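Local coordinates for crispr-associated protein Cas5, dvulg subtype (Xanthomonas oryzae pv. oryzae, PDB 3VZI) that probably cleaves CRISPR precursor RNA as a Cas5d endoribonuclease of the microbial CRISPR immune system, at residues V55-V60 against D211-V216; F141-R146 against F165-G169. All blocks are in the same frame, centred on the assembly; numbering follows the deposited sequence.

Contact 1: residues V55-V60 against D211-V216; sequences VDSIQV and DGLVAV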
ATOM      1  N   VAL A  55       5.628  -9.680  -5.376  1.00 42.40           N
ATOM      2  CA  VAL A  55       6.367  -8.418  -5.362  1.00 40.03           C
ATOM      3  C   VAL A  55       7.826  -8.663  -5.033  1.00 43.04           C
ATOM      4  O   VAL A  55       8.127  -9.264  -4.010  1.00 50.72           O
ATOM      5  CB  VAL A  55       5.771  -7.433  -4.337  1.00 38.26           C
ATOM      6  CG1 VAL A  55       6.636  -6.202  -4.195  1.00 37.43           C
ATOM      7  CG2 VAL A  55       4.375  -7.013  -4.770  1.00 38.16           C
ATOM      8  N   ASP A  56       8.729  -8.188  -5.898  1.00 41.48           N
ATOM      9  CA  ASP A  56      10.170  -8.413  -5.764  1.00 38.32           C
ATOM     10  C   ASP A  56      10.874  -7.210  -5.152  1.00 39.25           C
ATOM     11  O   ASP A  56      11.811  -7.366  -4.344  1.00 39.45           O
ATOM     12  CB  ASP A  56      10.787  -8.676  -7.127  1.00 38.03           C
ATOM     13  CG  ASP A  56      10.033  -9.742  -7.927  1.00 41.06           C
ATOM     14  OD1 ASP A  56       9.945 -10.883  -7.469  1.00 41.54           O
ATOM     15  OD2 ASP A  56       9.538  -9.450  -9.033  1.00 41.94           O
ATOM     16  N   SER A  57      10.467  -6.003  -5.562  1.00 37.25           N
ATOM     17  CA  SER A  57      11.062  -4.786  -5.002  1.00 36.03           C
ATOM     18  C   SER A  57      10.204  -3.547  -5.190  1.00 35.26           C
ATOM     19  O   SER A  57       9.377  -3.488  -6.081  1.00 35.49           O
ATOM     20  CB  SER A  57      12.446  -4.555  -5.563  1.00 39.12           C
ATOM     21  OG  SER A  57      12.352  -3.843  -6.770  1.00 45.70           O
ATOM     22  N   ILE A  58      10.395  -2.576  -4.312  1.00 35.31           N
ATOM     23  CA  ILE A  58       9.686  -1.297  -4.348  1.00 35.61           C
ATOM     24  C   ILE A  58      10.748  -0.205  -4.446  1.00 36.76           C
ATOM     25  O   ILE A  58      11.744  -0.257  -3.747  1.00 40.11           O
ATOM     26  CB  ILE A  58       8.921  -1.088  -3.037  1.00 35.75           C
ATOM     27  CG1 ILE A  58       7.723  -2.040  -2.967  1.00 35.50           C
ATOM     28  CG2 ILE A  58       8.497   0.368  -2.843  1.00 35.32           C
ATOM     29  CD1 ILE A  58       7.521  -2.584  -1.566  1.00 34.15           C
ATOM     30  N   GLN A  59      10.549   0.772  -5.312  1.00 37.36           N
ATOM     31  CA  GLN A  59      11.470   1.903  -5.442  1.00 40.11           C
ATOM     32  C   GLN A  59      10.717   3.110  -4.945  1.00 39.83           C
ATOM     33  O   GLN A  59       9.656   3.416  -5.462  1.00 41.29           O
ATOM     34  CB  GLN A  59      11.821   2.115  -6.904  1.00 42.81           C
ATOM     35  CG  GLN A  59      12.709   3.305  -7.171  1.00 51.45           C
ATOM     36  CD  GLN A  59      14.173   2.965  -7.102  1.00 60.30           C
ATOM     37  OE1 GLN A  59      14.623   1.952  -7.664  1.00 69.58           O
ATOM     38  NE2 GLN A  59      14.937   3.806  -6.408  1.00 63.78           N
ATOM     39  N   VAL A  60      11.211   3.773  -3.911  1.00 41.07           N
ATOM     40  CA  VAL A  60      10.537   4.974  -3.410  1.00 41.20           C
ATOM     41  C   VAL A  60      11.036   6.137  -4.267  1.00 44.36           C
ATOM     42  O   VAL A  60      12.256   6.345  -4.423  1.00 47.34           O
ATOM     43  CB  VAL A  60      10.824   5.139  -1.907  1.00 41.58           C
ATOM     44  CG1 VAL A  60      10.116   6.338  -1.269  1.00 37.84           C
ATOM     45  CG2 VAL A  60      10.457   3.846  -1.208  1.00 40.16           C
ATOM     46  N   ASP A 211      19.478   3.568  -1.856  1.00 47.01           N
ATOM     47  CA  ASP A 211      19.206   4.556  -2.930  1.00 47.25           C
ATOM     48  C   ASP A 211      17.742   4.489  -3.427  1.00 45.93           C
ATOM     49  O   ASP A 211      17.472   4.524  -4.624  1.00 46.61           O
ATOM     50  CB  ASP A 211      20.207   4.435  -4.106  1.00 45.62           C
ATOM     51  CG  ASP A 211      21.661   4.683  -3.686  1.00 51.93           C
ATOM     52  OD1 ASP A 211      21.896   5.541  -2.804  1.00 56.85           O
ATOM     53  OD2 ASP A 211      22.593   4.031  -4.232  1.00 53.25           O
ATOM     54  N   GLY A 212      16.800   4.383  -2.499  1.00 45.80           N
ATOM     55  CA  GLY A 212      15.379   4.249  -2.854  1.00 43.88           C
ATOM     56  C   GLY A 212      14.869   2.819  -2.969  1.00 41.72           C
ATOM     57  O   GLY A 212      13.675   2.552  -2.754  1.00 40.88           O
ATOM     58  N   LEU A 213      15.766   1.887  -3.285  1.00 39.85           N
ATOM     59  CA  LEU A 213      15.343   0.529  -3.581  1.00 38.94           C
ATOM     60  C   LEU A 213      15.205  -0.250  -2.300  1.00 40.21           C
ATOM     61  O   LEU A 213      16.097  -0.190  -1.459  1.00 49.39           O
ATOM     62  CB  LEU A 213      16.366  -0.134  -4.473  1.00 37.77           C
ATOM     63  CG  LEU A 213      15.962  -1.382  -5.236  1.00 38.09           C
ATOM     64  CD1 LEU A 213      14.651  -1.185  -6.011  1.00 36.61           C
ATOM     65  CD2 LEU A 213      17.120  -1.707  -6.171  1.00 35.86           C
ATOM     66  N   VAL A 214      14.077  -0.935  -2.141  1.00 36.72           N
ATOM     67  CA  VAL A 214      13.780  -1.794  -1.012  1.00 33.95           C
ATOM     68  C   VAL A 214      13.526  -3.188  -1.588  1.00 35.03           C
ATOM     69  O   VAL A 214      12.457  -3.433  -2.121  1.00 34.07           O
ATOM     70  CB  VAL A 214      12.495  -1.302  -0.263  1.00 33.40           C
ATOM     71  CG1 VAL A 214      12.029  -2.271   0.823  1.00 29.61           C
ATOM     72  CG2 VAL A 214      12.686   0.089   0.347  1.00 35.27           C
ATOM     73  N   ALA A 215      14.493  -4.101  -1.489  1.00 36.90           N
ATOM     74  CA  ALA A 215      14.282  -5.508  -1.898  1.00 37.78           C
ATOM     75  C   ALA A 215      13.176  -6.131  -1.054  1.00 37.63           C
ATOM     76  O   ALA A 215      13.153  -5.915   0.126  1.00 40.25           O
ATOM     77  CB  ALA A 215      15.565  -6.301  -1.719  1.00 36.02           C
ATOM     78  N   VAL A 216      12.273  -6.904  -1.640  1.00 38.96           N
ATOM     79  CA  VAL A 216      11.219  -7.572  -0.852  1.00 42.10           C
ATOM     80  C   VAL A 216      11.472  -9.084  -0.775  1.00 45.63           C
ATOM     81  O   VAL A 216      11.433  -9.760  -1.799  1.00 49.24           O
ATOM     82  CB  VAL A 216       9.802  -7.255  -1.416  1.00 42.13           C
ATOM     83  CG1 VAL A 216       8.708  -8.062  -0.725  1.00 39.20           C
ATOM     84  CG2 VAL A 216       9.514  -5.745  -1.327  1.00 39.62           C
TER
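Four backbone hydrogen bonds zip 55-60 to 211-216 as antiparallel partners. I58 is satisfied twice by V214: I58 N gives to V214 O (3.1 Å) and V214 N to I58 O (2.9 Å). Flanking this hydrogen-bonded pair along the strands, V216 N reaches D56 O at 2.8 Å and V60 N reaches G212 O at 3.0 Å. S57-A215 and Q59-L213 are non-hydrogen-bonded pairs with CA atoms 4.5 Å apart; on its other edge strand 51-60 continues to strand 114-124, where D56 and S57 both bond through the backbone to A119, a classic beta bulge, and Q59 bonds to I117. At the start of 211-216, Q59 NE2 makes a weak hydrogen bond to D211 O (3.2 Å). G212, at phi 93° and psi -27°, could hardly carry a CB, which would clash with Q59 NE2. Both carboxylates find partners outside the two segments: D56 OD2 hydrogen-bonds H121 ND1 and D211 OD1 accepts from G183 N. On the buried face I58 CD1 packs on V216 CG2 (3.7 Å), next to V214. Strand 213-215 is the edge of the five-stranded antiparallel sheet, consistent with the RRM-like (ferredoxin-like) fold of Cas5 proteins.

Contact 2: residues F141-R146 against F165-G169; sequences FNRRAR and FALLG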
ATOM      1  N   PHE A 141      -2.586  -8.151 -18.404  1.00 48.51           N
ATOM      2  CA  PHE A 141      -2.101  -7.188 -17.454  1.00 45.49           C
ATOM      3  C   PHE A 141      -1.556  -5.961 -18.168  1.00 46.20           C
ATOM      4  O   PHE A 141      -1.984  -4.838 -17.867  1.00 51.16           O
ATOM      5  CB  PHE A 141      -1.034  -7.775 -16.524  1.00 44.58           C
ATOM      6  CG  PHE A 141      -0.425  -6.739 -15.612  1.00 43.73           C
ATOM      7  CD1 PHE A 141      -1.084  -6.348 -14.441  1.00 41.01           C
ATOM      8  CD2 PHE A 141       0.782  -6.098 -15.960  1.00 41.21           C
ATOM      9  CE1 PHE A 141      -0.525  -5.363 -13.625  1.00 41.26           C
ATOM     10  CE2 PHE A 141       1.335  -5.111 -15.150  1.00 39.08           C
ATOM     11  CZ  PHE A 141       0.690  -4.752 -13.973  1.00 38.99           C
ATOM     12  N   ASN A 142      -0.632  -6.171 -19.109  1.00 44.54           N
ATOM     13  CA  ASN A 142       0.080  -5.083 -19.791  1.00 43.29           C
ATOM     14  C   ASN A 142      -0.860  -4.212 -20.623  1.00 46.55           C
ATOM     15  O   ASN A 142      -0.787  -2.971 -20.622  1.00 46.84           O
ATOM     16  CB  ASN A 142       1.143  -5.658 -20.709  1.00 42.13           C
ATOM     17  CG  ASN A 142       2.349  -6.186 -19.977  1.00 42.47           C
ATOM     18  OD1 ASN A 142       2.725  -5.700 -18.888  1.00 44.03           O
ATOM     19  ND2 ASN A 142       2.991  -7.190 -20.579  1.00 41.04           N
ATOM     20  N   ARG A 143      -1.753  -4.881 -21.332  1.00 50.82           N
ATOM     21  CA  ARG A 143      -2.786  -4.231 -22.138  1.00 55.61           C
ATOM     22  C   ARG A 143      -3.612  -3.338 -21.222  1.00 55.15           C
ATOM     23  O   ARG A 143      -4.024  -2.254 -21.609  1.00 59.96           O
ATOM     24  CB  ARG A 143      -3.643  -5.305 -22.801  1.00 58.50           C
ATOM     25  CG  ARG A 143      -4.650  -4.847 -23.812  1.00 64.67           C
ATOM     26  CD  ARG A 143      -5.905  -5.718 -23.702  1.00 73.58           C
ATOM     27  NE  ARG A 143      -5.680  -7.158 -23.939  1.00 76.33           N
ATOM     28  CZ  ARG A 143      -6.430  -8.155 -23.440  1.00 78.33           C
ATOM     29  NH1 ARG A 143      -6.121  -9.409 -23.750  1.00 79.87           N
ATOM     30  NH2 ARG A 143      -7.478  -7.923 -22.629  1.00 70.91           N
ATOM     31  N   ARG A 144      -3.804  -3.770 -19.986  1.00 52.32           N
ATOM     32  CA  ARG A 144      -4.731  -3.069 -19.096  1.00 53.11           C
ATOM     33  C   ARG A 144      -4.111  -1.889 -18.389  1.00 51.95           C
ATOM     34  O   ARG A 144      -4.751  -0.828 -18.267  1.00 48.84           O
ATOM     35  CB  ARG A 144      -5.273  -4.018 -18.058  1.00 50.78           C
ATOM     36  CG  ARG A 144      -6.315  -4.947 -18.581  1.00 51.95           C
ATOM     37  CD  ARG A 144      -7.325  -5.044 -17.484  1.00 57.78           C
ATOM     38  NE  ARG A 144      -7.588  -6.419 -17.149  1.00 60.59           N
ATOM     39  CZ  ARG A 144      -8.739  -6.996 -17.386  1.00 66.84           C
ATOM     40  NH1 ARG A 144      -8.912  -8.274 -17.058  1.00 67.89           N
ATOM     41  NH2 ARG A 144      -9.714  -6.272 -17.943  1.00 71.73           N
ATOM     42  N   ALA A 145      -2.893  -2.129 -17.881  1.00 48.50           N
ATOM     43  CA  ALA A 145      -2.024  -1.128 -17.290  1.00 47.23           C
ATOM     44  C   ALA A 145      -1.702  -0.007 -18.284  1.00 50.20           C
ATOM     45  O   ALA A 145      -1.802   1.171 -17.946  1.00 49.06           O
ATOM     46  CB  ALA A 145      -0.753  -1.799 -16.809  1.00 45.41           C
ATOM     47  N   ARG A 146      -1.336  -0.376 -19.518  1.00 54.33           N
ATOM     48  CA  ARG A 146      -1.061   0.613 -20.577  1.00 54.79           C
ATOM     49  C   ARG A 146      -2.275   1.514 -20.757  1.00 55.07           C
ATOM     50  O   ARG A 146      -2.137   2.729 -20.805  1.00 55.31           O
ATOM     51  CB  ARG A 146      -0.692  -0.065 -21.897  1.00 53.63           C
ATOM     52  CG  ARG A 146       0.725  -0.588 -21.953  1.00 54.51           C
ATOM     53  CD  ARG A 146       1.108  -1.124 -23.333  1.00 63.39           C
ATOM     54  NE  ARG A 146       2.335  -1.946 -23.307  1.00 67.56           N
ATOM     55  CZ  ARG A 146       2.404  -3.252 -23.617  1.00 70.58           C
ATOM     56  NH1 ARG A 146       1.323  -3.941 -24.000  1.00 66.31           N
ATOM     57  NH2 ARG A 146       3.574  -3.882 -23.548  1.00 72.51           N
ATOM     58  N   PHE A 165      -1.430   5.190 -11.866  1.00 49.70           N
ATOM     59  CA  PHE A 165      -0.443   4.230 -12.261  1.00 49.96           C
ATOM     60  C   PHE A 165      -0.162   4.314 -13.750  1.00 50.20           C
ATOM     61  O   PHE A 165      -1.057   4.617 -14.534  1.00 51.80           O
ATOM     62  CB  PHE A 165      -0.893   2.816 -11.867  1.00 50.76           C
ATOM     63  CG  PHE A 165      -2.199   2.387 -12.493  1.00 53.22           C
ATOM     64  CD1 PHE A 165      -2.239   1.891 -13.780  1.00 50.77           C
ATOM     65  CD2 PHE A 165      -3.394   2.467 -11.769  1.00 58.13           C
ATOM     66  CE1 PHE A 165      -3.438   1.490 -14.348  1.00 54.94           C
ATOM     67  CE2 PHE A 165      -4.607   2.074 -12.335  1.00 58.08           C
ATOM     68  CZ  PHE A 165      -4.622   1.581 -13.630  1.00 59.32           C
ATOM     69  N   ALA A 166       1.089   4.067 -14.132  1.00 48.11           N
ATOM     70  CA  ALA A 166       1.442   3.865 -15.550  1.00 46.49           C
ATOM     71  C   ALA A 166       2.437   2.704 -15.667  1.00 43.77           C
ATOM     72  O   ALA A 166       3.260   2.489 -14.765  1.00 40.92           O
ATOM     73  CB  ALA A 166       2.000   5.148 -16.162  1.00 42.92           C
ATOM     74  N   LEU A 167       2.347   1.956 -16.762  1.00 44.13           N
ATOM     75  CA  LEU A 167       3.245   0.828 -17.027  1.00 43.38           C
ATOM     76  C   LEU A 167       4.613   1.350 -17.525  1.00 45.03           C
ATOM     77  O   LEU A 167       4.681   2.271 -18.332  1.00 44.16           O
ATOM     78  CB  LEU A 167       2.621  -0.130 -18.056  1.00 42.11           C
ATOM     79  CG  LEU A 167       3.319  -1.481 -18.286  1.00 42.54           C
ATOM     80  CD1 LEU A 167       2.990  -2.473 -17.153  1.00 40.27           C
ATOM     81  CD2 LEU A 167       2.955  -2.071 -19.647  1.00 40.76           C
ATOM     82  N   LEU A 168       5.701   0.788 -17.014  1.00 44.84           N
ATOM     83  CA  LEU A 168       7.020   1.190 -17.461  1.00 46.10           C
ATOM     84  C   LEU A 168       7.652   0.150 -18.358  1.00 51.93           C
ATOM     85  O   LEU A 168       7.222  -1.020 -18.384  1.00 50.99           O
ATOM     86  CB  LEU A 168       7.934   1.463 -16.273  1.00 44.34           C
ATOM     87  CG  LEU A 168       7.477   2.537 -15.278  1.00 41.92           C
ATOM     88  CD1 LEU A 168       8.452   2.591 -14.127  1.00 39.75           C
ATOM     89  CD2 LEU A 168       7.359   3.901 -15.926  1.00 42.88           C
ATOM     90  N   GLY A 169       8.677   0.593 -19.093  1.00 57.63           N
ATOM     91  CA  GLY A 169       9.439  -0.258 -19.989  1.00 61.54           C
ATOM     92  C   GLY A 169      10.377  -1.177 -19.230  1.00 70.53           C
ATOM     93  O   GLY A 169      10.400  -1.221 -18.000  1.00 74.16           O
TER
HETATM   94  O   HOH W   1       0.363   3.327 -18.525  1.00 62.26           O
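L167 lays its isobutyl group against the helix, its CD1 lying 3.8 Å from A145 CB and 3.7 Å from F141 CE2, while its CD2 meets the aliphatic part of R146 at CG (3.5 Å). N142 OD1 lies 3.7 Å from L167 CD1 and equally near L167 CD2. One leucine thus touches four residues spread over the last turns of the helix, and the small A145, whose CB points at the strand, lets the backbones come close: R146 and L167 have CA atoms 5.6 Å apart. F165, two residues back, brings the edge of its ring to A145 O, with CE1 at 4.0 Å. A145 O accepts from water 1 (3.1 Å), which in turn accepts from L167 N (3.0 Å), so a single water bridges helix and strand. The short segments cross at -130°. The C-terminal end of helix 134-146 here rests against the outermost strand 164-167, which pairs with strand 7-13 through A166 and H10; F141 and F165 also reach I45 of helix 35-45, and the F141 ring meets W53.

Contacts 1 and 2 sit at the two outer strands of one antiparallel sheet, ordered 164-167, 7-13, 114-124, 51-60, 213-215. Their centres are 19 Å apart and their nearest atoms about 8 Å, so they do not touch. Along the chain, contact 2 is nested within the loop that contact 1 closes. What they share besides the sheet is helix 35-45, which reaches both: V55 and V216 of contact 1 rest on A38 and P35, near the start of that helix, and contact 2 meets its last residue, I45. No bound ligand or annotated site locates the RNA-binding region relative to either contact.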